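Local coordinates for protein fatty acid amide hydrolase (Candida albicans, PDB 6KVR) that probably hydrolyses monocarboxylic acid amides, perhaps including fatty acid amides, to carboxylate and ammonium, as a serine hydrolase of the amidase family, at residues 231-236 with 255-260; 148-153 with 188-193; 265-270 with 297-302. One frame throughout, in Å; residues are numbered along the deposited sequence.

Contact 1. Residues 231-236 with 255-260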
loop_
_atom_site.group_PDB
_atom_site.type_symbol
_atom_site.label_atom_id
_atom_site.label_comp_id
_atom_site.label_asym_id
_atom_site.label_seq_id
_atom_site.Cartn_x
_atom_site.Cartn_y
_atom_site.Cartn_z
ATOM N N GLY A 231 -26.124 7.545 -12.213
ATOM C CA GLY A 231 -24.679 7.557 -12.073
ATOM C C GLY A 231 -24.035 6.222 -12.384
ATOM O O GLY A 231 -24.624 5.333 -13.000
ATOM N N GLY A 232 -22.785 6.098 -11.952
ATOM C CA GLY A 232 -22.037 4.867 -12.107
ATOM C C GLY A 232 -20.619 5.077 -11.618
ATOM O O GLY A 232 -20.243 6.176 -11.215
ATOM N N SER A 233 -19.823 4.012 -11.678
ATOM C CA SER A 233 -20.216 2.721 -12.216
ATOM C C SER A 233 -21.028 1.845 -11.250
ATOM O O SER A 233 -21.519 0.802 -11.652
ATOM C CB SER A 233 -18.969 1.938 -12.680
ATOM O OG SER A 233 -18.212 1.439 -11.584
ATOM N N SER A 234 -21.178 2.247 -9.984
ATOM C CA SER A 234 -22.122 1.567 -9.093
ATOM C C SER A 234 -23.537 2.116 -9.335
ATOM O O SER A 234 -24.159 2.730 -8.474
ATOM C CB SER A 234 -21.699 1.703 -7.630
ATOM O OG SER A 234 -20.300 1.532 -7.451
ATOM N N SER A 235 -24.042 1.893 -10.553
ATOM C CA SER A 235 -25.256 2.582 -10.989
ATOM C C SER A 235 -26.488 2.123 -10.217
ATOM O O SER A 235 -27.242 2.947 -9.678
ATOM C CB SER A 235 -25.479 2.359 -12.481
ATOM O OG SER A 235 -24.257 2.448 -13.174
ATOM N N GLY A 236 -26.728 0.810 -10.187
ATOM C CA GLY A 236 -27.903 0.293 -9.515
ATOM C C GLY A 236 -27.857 0.493 -8.019
ATOM O O GLY A 236 -28.905 0.589 -7.377
ATOM N N GLY A 255 -12.136 6.498 -9.939
ATOM C CA GLY A 255 -12.748 7.603 -10.684
ATOM C C GLY A 255 -14.005 8.239 -10.107
ATOM O O GLY A 255 -14.416 9.308 -10.602
ATOM N N GLY A 256 -14.654 7.638 -9.110
ATOM C CA GLY A 256 -15.839 8.253 -8.528
ATOM C C GLY A 256 -17.060 7.355 -8.468
ATOM O O GLY A 256 -18.168 7.830 -8.210
ATOM N N SER A 257 -16.877 6.052 -8.683
ATOM C CA SER A 257 -18.009 5.157 -8.886
ATOM C C SER A 257 -18.794 4.829 -7.605
ATOM O O SER A 257 -19.795 4.124 -7.718
ATOM C CB SER A 257 -17.533 3.865 -9.557
ATOM O OG SER A 257 -16.799 4.166 -10.743
ATOM N N ILE A 258 -18.392 5.272 -6.415
ATOM C CA ILE A 258 -19.282 5.263 -5.242
ATOM C C ILE A 258 -19.882 6.637 -5.003
ATOM O O ILE A 258 -21.098 6.786 -4.861
ATOM C CB ILE A 258 -18.547 4.777 -3.974
ATOM C CG1 ILE A 258 -18.232 3.284 -4.027
ATOM C CG2 ILE A 258 -19.393 5.082 -2.738
ATOM C CD1 ILE A 258 -17.291 2.839 -2.906
ATOM N N ARG A 259 -19.032 7.658 -4.973
ATOM C CA ARG A 259 -19.476 8.989 -4.578
ATOM C C ARG A 259 -20.439 9.607 -5.582
ATOM O O ARG A 259 -21.413 10.247 -5.177
ATOM C CB ARG A 259 -18.249 9.847 -4.364
ATOM C CG ARG A 259 -17.387 9.048 -3.449
ATOM C CD ARG A 259 -16.293 9.773 -2.836
ATOM N NE ARG A 259 -15.452 10.514 -3.749
ATOM C CZ ARG A 259 -14.693 9.996 -4.698
ATOM N NH1 ARG A 259 -14.753 8.723 -5.009
ATOM N NH2 ARG A 259 -13.816 10.780 -5.313
ATOM N N ALA A 260 -20.199 9.425 -6.896
ATOM C CA ALA A 260 -21.089 10.052 -7.877
ATOM C C ALA A 260 -22.491 9.463 -7.846
ATOM O O ALA A 260 -23.452 10.244 -7.716
ATOM C CB ALA A 260 -20.480 9.987 -9.282
#

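Contact 2. Residues 148-153 with 188-193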
loop_
_atom_site.group_PDB
_atom_site.type_symbol
_atom_site.label_atom_id
_atom_site.label_comp_id
_atom_site.label_asym_id
_atom_site.label_seq_id
_atom_site.Cartn_x
_atom_site.Cartn_y
_atom_site.Cartn_z
ATOM N N GLY A 148 -24.330 -12.062 14.208
ATOM C CA GLY A 148 -23.336 -11.014 14.126
ATOM C C GLY A 148 -24.029 -9.677 13.957
ATOM O O GLY A 148 -25.259 -9.607 13.940
ATOM N N PRO A 149 -23.259 -8.592 13.808
ATOM C CA PRO A 149 -23.854 -7.241 13.870
ATOM C C PRO A 149 -24.686 -6.841 12.661
ATOM O O PRO A 149 -25.307 -5.771 12.707
ATOM C CB PRO A 149 -22.632 -6.326 14.004
ATOM C CG PRO A 149 -21.522 -7.103 13.415
ATOM C CD PRO A 149 -21.791 -8.549 13.724
ATOM N N LEU A 150 -24.708 -7.628 11.583
ATOM C CA LEU A 150 -25.549 -7.333 10.426
ATOM C C LEU A 150 -26.668 -8.354 10.274
ATOM O O LEU A 150 -27.243 -8.489 9.189
ATOM C CB LEU A 150 -24.708 -7.273 9.146
ATOM C CG LEU A 150 -23.627 -6.184 9.064
ATOM C CD1 LEU A 150 -22.906 -6.256 7.732
ATOM C CD2 LEU A 150 -24.210 -4.788 9.277
ATOM N N HIS A 151 -26.966 -9.088 11.345
ATOM C CA HIS A 151 -27.956 -10.155 11.332
ATOM C C HIS A 151 -29.290 -9.638 10.812
ATOM O O HIS A 151 -29.897 -8.738 11.407
ATOM C CB HIS A 151 -28.100 -10.715 12.755
ATOM C CG HIS A 151 -29.113 -11.812 12.889
ATOM N ND1 HIS A 151 -28.761 -13.122 13.137
ATOM C CD2 HIS A 151 -30.467 -11.789 12.847
ATOM C CE1 HIS A 151 -29.852 -13.863 13.219
ATOM N NE2 HIS A 151 -30.901 -13.078 13.047
ATOM N N GLY A 152 -29.717 -10.181 9.676
ATOM C CA GLY A 152 -31.003 -9.844 9.104
ATOM C C GLY A 152 -31.056 -8.567 8.299
ATOM O O GLY A 152 -32.154 -8.150 7.924
ATOM N N ILE A 153 -29.924 -7.932 8.008
ATOM C CA ILE A 153 -29.895 -6.635 7.348
ATOM C C ILE A 153 -29.816 -6.885 5.818
ATOM O O ILE A 153 -28.803 -7.442 5.373
ATOM C CB ILE A 153 -28.728 -5.775 7.840
ATOM C CG1 ILE A 153 -28.960 -5.390 9.299
ATOM C CG2 ILE A 153 -28.612 -4.494 7.042
ATOM C CD1 ILE A 153 -30.352 -4.778 9.556
ATOM N N SER A 188 -18.386 -12.514 1.279
ATOM C CA SER A 188 -18.439 -13.581 2.269
ATOM C C SER A 188 -18.222 -13.044 3.669
ATOM O O SER A 188 -18.723 -13.633 4.626
ATOM C CB SER A 188 -17.451 -14.709 1.946
ATOM O OG SER A 188 -16.127 -14.322 2.120
ATOM N N ILE A 189 -17.557 -11.905 3.819
ATOM C CA ILE A 189 -17.534 -11.289 5.138
ATOM C C ILE A 189 -18.926 -10.795 5.524
ATOM O O ILE A 189 -19.350 -10.946 6.675
ATOM C CB ILE A 189 -16.494 -10.158 5.182
ATOM C CG1 ILE A 189 -15.077 -10.738 5.242
ATOM C CG2 ILE A 189 -16.759 -9.211 6.378
ATOM C CD1 ILE A 189 -14.012 -9.672 5.125
ATOM N N LEU A 190 -19.665 -10.210 4.573
ATOM C CA LEU A 190 -20.979 -9.663 4.913
ATOM C C LEU A 190 -21.936 -10.764 5.347
ATOM O O LEU A 190 -22.677 -10.600 6.326
ATOM C CB LEU A 190 -21.554 -8.874 3.735
ATOM C CG LEU A 190 -20.832 -7.547 3.469
ATOM C CD1 LEU A 190 -21.459 -6.818 2.291
ATOM C CD2 LEU A 190 -20.847 -6.666 4.729
ATOM N N GLU A 191 -21.910 -11.904 4.646
ATOM C CA GLU A 191 -22.737 -13.046 5.022
ATOM C C GLU A 191 -22.384 -13.557 6.416
ATOM O O GLU A 191 -23.270 -13.791 7.242
ATOM C CB GLU A 191 -22.586 -14.166 3.996
ATOM C CG GLU A 191 -23.490 -15.346 4.252
ATOM C CD GLU A 191 -23.202 -16.513 3.317
ATOM O OE1 GLU A 191 -24.093 -17.387 3.163
ATOM O OE2 GLU A 191 -22.092 -16.583 2.757
ATOM N N LYS A 192 -21.092 -13.752 6.696
ATOM C CA LYS A 192 -20.701 -14.212 8.031
ATOM C C LYS A 192 -21.177 -13.252 9.122
ATOM O O LYS A 192 -21.554 -13.684 10.215
ATOM C CB LYS A 192 -19.181 -14.406 8.107
ATOM C CG LYS A 192 -18.656 -15.508 7.172
ATOM C CD LYS A 192 -17.140 -15.706 7.275
ATOM C CE LYS A 192 -16.651 -16.761 6.277
ATOM N NZ LYS A 192 -15.154 -16.754 6.123
ATOM N N LEU A 193 -21.191 -11.949 8.841
ATOM C CA LEU A 193 -21.709 -10.970 9.788
ATOM C C LEU A 193 -23.239 -10.994 9.897
ATOM O O LEU A 193 -23.796 -10.328 10.785
ATOM C CB LEU A 193 -21.233 -9.571 9.393
ATOM C CG LEU A 193 -19.718 -9.319 9.486
ATOM C CD1 LEU A 193 -19.341 -8.001 8.814
ATOM C CD2 LEU A 193 -19.260 -9.309 10.937
#

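Contact 3. Residues 265-270 with 297-302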
loop_
_atom_site.group_PDB
_atom_site.type_symbol
_atom_site.label_atom_id
_atom_site.label_comp_id
_atom_site.label_asym_id
_atom_site.label_seq_id
_atom_site.Cartn_x
_atom_site.Cartn_y
_atom_site.Cartn_z
ATOM N N SER A 265 -28.054 10.324 -6.855
ATOM C CA SER A 265 -29.284 9.583 -6.629
ATOM C C SER A 265 -29.903 9.829 -5.267
ATOM O O SER A 265 -30.882 9.164 -4.929
ATOM C CB SER A 265 -29.035 8.079 -6.791
ATOM O OG SER A 265 -28.717 7.741 -8.128
ATOM N N GLY A 266 -29.340 10.720 -4.460
ATOM C CA GLY A 266 -29.965 11.082 -3.205
ATOM C C GLY A 266 -29.616 10.246 -1.989
ATOM O O GLY A 266 -30.468 10.099 -1.103
ATOM N N CYS A 267 -28.395 9.710 -1.890
ATOM C CA CYS A 267 -28.009 8.994 -0.675
ATOM C C CYS A 267 -26.580 9.373 -0.311
ATOM O O CYS A 267 -25.984 10.276 -0.910
ATOM C CB CYS A 267 -28.192 7.480 -0.835
ATOM S SG CYS A 267 -27.269 6.759 -2.188
ATOM N N HIS A 268 -26.040 8.703 0.707
ATOM C CA HIS A 268 -24.688 8.946 1.199
ATOM C C HIS A 268 -23.781 7.798 0.777
ATOM O O HIS A 268 -24.232 6.658 0.631
ATOM C CB HIS A 268 -24.628 9.060 2.725
ATOM C CG HIS A 268 -25.604 10.027 3.323
ATOM N ND1 HIS A 268 -25.589 11.377 3.044
ATOM C CD2 HIS A 268 -26.599 9.840 4.226
ATOM C CE1 HIS A 268 -26.544 11.976 3.735
ATOM N NE2 HIS A 268 -27.171 11.067 4.459
ATOM N N GLY A 269 -22.491 8.106 0.600
ATOM C CA GLY A 269 -21.541 7.104 0.157
ATOM C C GLY A 269 -20.130 7.400 0.612
ATOM O O GLY A 269 -19.712 8.566 0.637
ATOM N N LEU A 270 -19.378 6.360 0.957
ATOM C CA LEU A 270 -18.008 6.520 1.437
ATOM C C LEU A 270 -17.023 5.842 0.496
ATOM O O LEU A 270 -17.106 4.628 0.277
ATOM C CB LEU A 270 -17.850 5.938 2.838
ATOM C CG LEU A 270 -16.397 5.974 3.315
ATOM C CD1 LEU A 270 -15.900 7.416 3.450
ATOM C CD2 LEU A 270 -16.257 5.214 4.643
ATOM N N GLY A 297 -16.650 0.087 -0.941
ATOM C CA GLY A 297 -17.186 0.766 0.215
ATOM C C GLY A 297 -18.698 0.869 0.223
ATOM O O GLY A 297 -19.371 0.514 -0.745
ATOM N N PRO A 298 -19.257 1.377 1.321
ATOM C CA PRO A 298 -20.700 1.292 1.536
ATOM C C PRO A 298 -21.438 2.521 1.021
ATOM O O PRO A 298 -20.882 3.613 0.881
ATOM C CB PRO A 298 -20.806 1.198 3.063
ATOM C CG PRO A 298 -19.674 2.058 3.539
ATOM C CD PRO A 298 -18.560 1.938 2.497
HETATM N N MSE A 299 -22.717 2.308 0.735
HETATM C CA MSE A 299 -23.661 3.406 0.499
HETATM C C MSE A 299 -24.925 3.184 1.327
HETATM O O MSE A 299 -25.346 2.034 1.507
HETATM C CB MSE A 299 -23.986 3.531 -0.994
HETATM C CG MSE A 299 -22.708 3.665 -1.851
HETATM SE SE MSE A 299 -23.000 3.223 -3.745
HETATM C CE MSE A 299 -24.450 4.553 -3.893
ATOM N N ALA A 300 -25.534 4.266 1.826
ATOM C CA ALA A 300 -26.696 4.138 2.702
ATOM C C ALA A 300 -27.444 5.465 2.775
ATOM O O ALA A 300 -27.019 6.485 2.223
ATOM C CB ALA A 300 -26.279 3.676 4.100
ATOM N N ARG A 301 -28.575 5.443 3.478
ATOM C CA ARG A 301 -29.352 6.649 3.700
ATOM C C ARG A 301 -29.096 7.275 5.063
ATOM O O ARG A 301 -29.847 8.169 5.463
ATOM C CB ARG A 301 -30.839 6.363 3.504
ATOM C CG ARG A 301 -31.179 6.105 2.035
ATOM C CD ARG A 301 -32.666 6.167 1.803
ATOM N NE ARG A 301 -33.304 5.026 2.434
ATOM C CZ ARG A 301 -34.567 5.010 2.837
ATOM N NH1 ARG A 301 -35.371 6.049 2.637
ATOM N NH2 ARG A 301 -35.033 3.929 3.458
ATOM N N SER A 302 -28.049 6.847 5.776
ATOM C CA SER A 302 -27.608 7.572 6.961
ATOM C C SER A 302 -26.117 7.341 7.191
ATOM O O SER A 302 -25.563 6.302 6.823
ATOM C CB SER A 302 -28.398 7.166 8.212
ATOM O OG SER A 302 -28.049 5.871 8.642
#

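Contact 1. Residues 231-236 with 255-260
S233 and S257 meet tip to tip, S257 OG lying 3.2 Å from S233 OG. The link between the hydroxyls is at best weak; S257 OG is also hydrogen-bonded to I254 O, and S233 OG to K158 NZ. S233 OG is held between its own backbone N and carbonyl carbon (chi1 74°), which keeps it beside S257 CB. That same CB, pointing at the other segment, presses to 3.1 Å from S233 N. The peptide bond before S233 is cis, and G232 O and S233 N therefore face S257 from one edge; the oxygen receives a CA-H...O contact from S257 CA at 3.4 Å. This is the Ser-cisSer-Lys arrangement of the amidase signature fold, in which S257 is probably the nucleophile that forms the acyl ester, and S233 and K158 the charge relay. Next along the chain, S234 turns back on the S257 carbonyl. Its OG stands beside its own backbone N (chi1 -42°), and both atoms reach S257 O: the hydroxyl at 2.7 Å from above the carbonyl plane, the S234 N at 3.3 Å in that plane and on a lone pair. Serine suits the place, the centre of an inverse gamma turn, because its short hydroxyl adds a second donor to the one that the backbone N-H supplies. Glycine suits G232 because a side chain there would collide with S235 OG, which is taken up in a 2.9 Å bond to G231 O. At G256 the backbone angles by themselves demand glycine.

Contact 2. Residues 148-153 with 188-193
L193 O takes the N-H of L150 at 3.0 Å, the one hydrogen bond that joins these two segments. The bond is bent, with an angle of 147° at the hydrogen, and its donor sits 34° off the carbonyl plane. H151 N also lies near this oxygen, but its angle is poor; it bonds G148 O instead and closes a type I turn from G148 to H151. G148 runs close beside the same carbonyl, where a side chain would strike L193 O, so glycine is the residue that fits. Proline fits the next place, its restricted phi matching the second position of the turn, and P149 CD rests 3.8 Å from L193 CD2. L150 and L193 carry most of the contact, and L150 reaches furthest across. With CG beside its backbone N (chi1 -63°) and the chain then extended, L150 CD1 comes to 3.7 Å from L190 CD2, while L193 CB lies 4.1 Å from L150 CD1. The leucines cross at a slant, L150 CD1 meeting a methyl of L190 and the CB methylene of L193. A type II turn from L150 to I153 follows at once, with G152 taking the positive phi that its third position prefers. The loop then enters strand 155-158, which carries K158, and backbone bonds between G152 and G194 and between I153 and V196 carry the attachment further along. Helix 303-317 adds cover, W309 touching L190 and E316 touching both P149 and L193. E191 and K192 point away from the loop, whereas L190 and L193 pack against it. The chemistry is thus divided: one backbone bond sets how the loop lies against residues 190-193, and leucine and proline carbons, which need no polar partner, fill the interface.

Contact 3. Residues 265-270 with 297-302
M299, a selenomethionine, crosses from its strand over G269 to C267. Its CB lies 3.5 Å from H268 O. CG, beside the backbone N (chi1 -54°), passes 4.1 Å from G269 CA. A turn about the CG-SE bond (chi3 56°) then brings CE to 4.0 Å from C267 SG. The long, flexible selenoether chain, like that of the methionine it stands for, suits this run past G269 to the C267 sulfur, and G269 leaves it room, since a side chain there would crowd M299 CG. I258 and E237 touch the same side chain from outside the pair. Beneath it, strands 268-271 and 295-300 run antiparallel within the mixed central sheet of the amidase fold, at 171° between the short segments. H268 and A300 form a hydrogen-bonded pair, with H268 N to A300 O at 2.9 Å and A300 N to H268 O at 3.0 Å, while G269 and M299 are the non-hydrogen-bonded pair beside it. L270 N reaches P298 O at 3.1 Å, but proline has no N-H to return to L270 O; its ring packs instead, P298 CD standing 4.1 Å from L270 CB. On the face of H268 and A300, the imidazole turns its edge to the start of the next helix: S302 N lies in the ring plane, 3.7 Å from H268 CD2. Alanine is small enough there to sit beneath D305 and L306 of helix 303-317, and the S302 side chain caps that helix weakly at D305 N. The polar bonds between the two segments are all made by backbone groups, so that across the segments M299 meets its neighbours by packing, its CE methyl against the C267 sulfur, in contacts that depend on shape more than on direction.

Overall arrangement
Contacts 1 and 3 adjoin, their centres 11 Å apart: I258, next to the probable nucleophile S257, packs its CD1 3.4 Å from G297 N and its CG2 3.7 Å from M299 CG. Helix 259-265 runs directly from contact 1 into strand 268-271 of contact 3, and the side chain of M299 is about 8 Å from those of both K158 and S257. Contact 2 lies further out, its centre 24 Å from that of contact 1 and 19 Å from that of contact 3, touching neither. Helix 303-317 bridges the gap, W309 meeting L190 and P298, while strand 155-158 leads from residues 148-153 to K158 at the predicted active site.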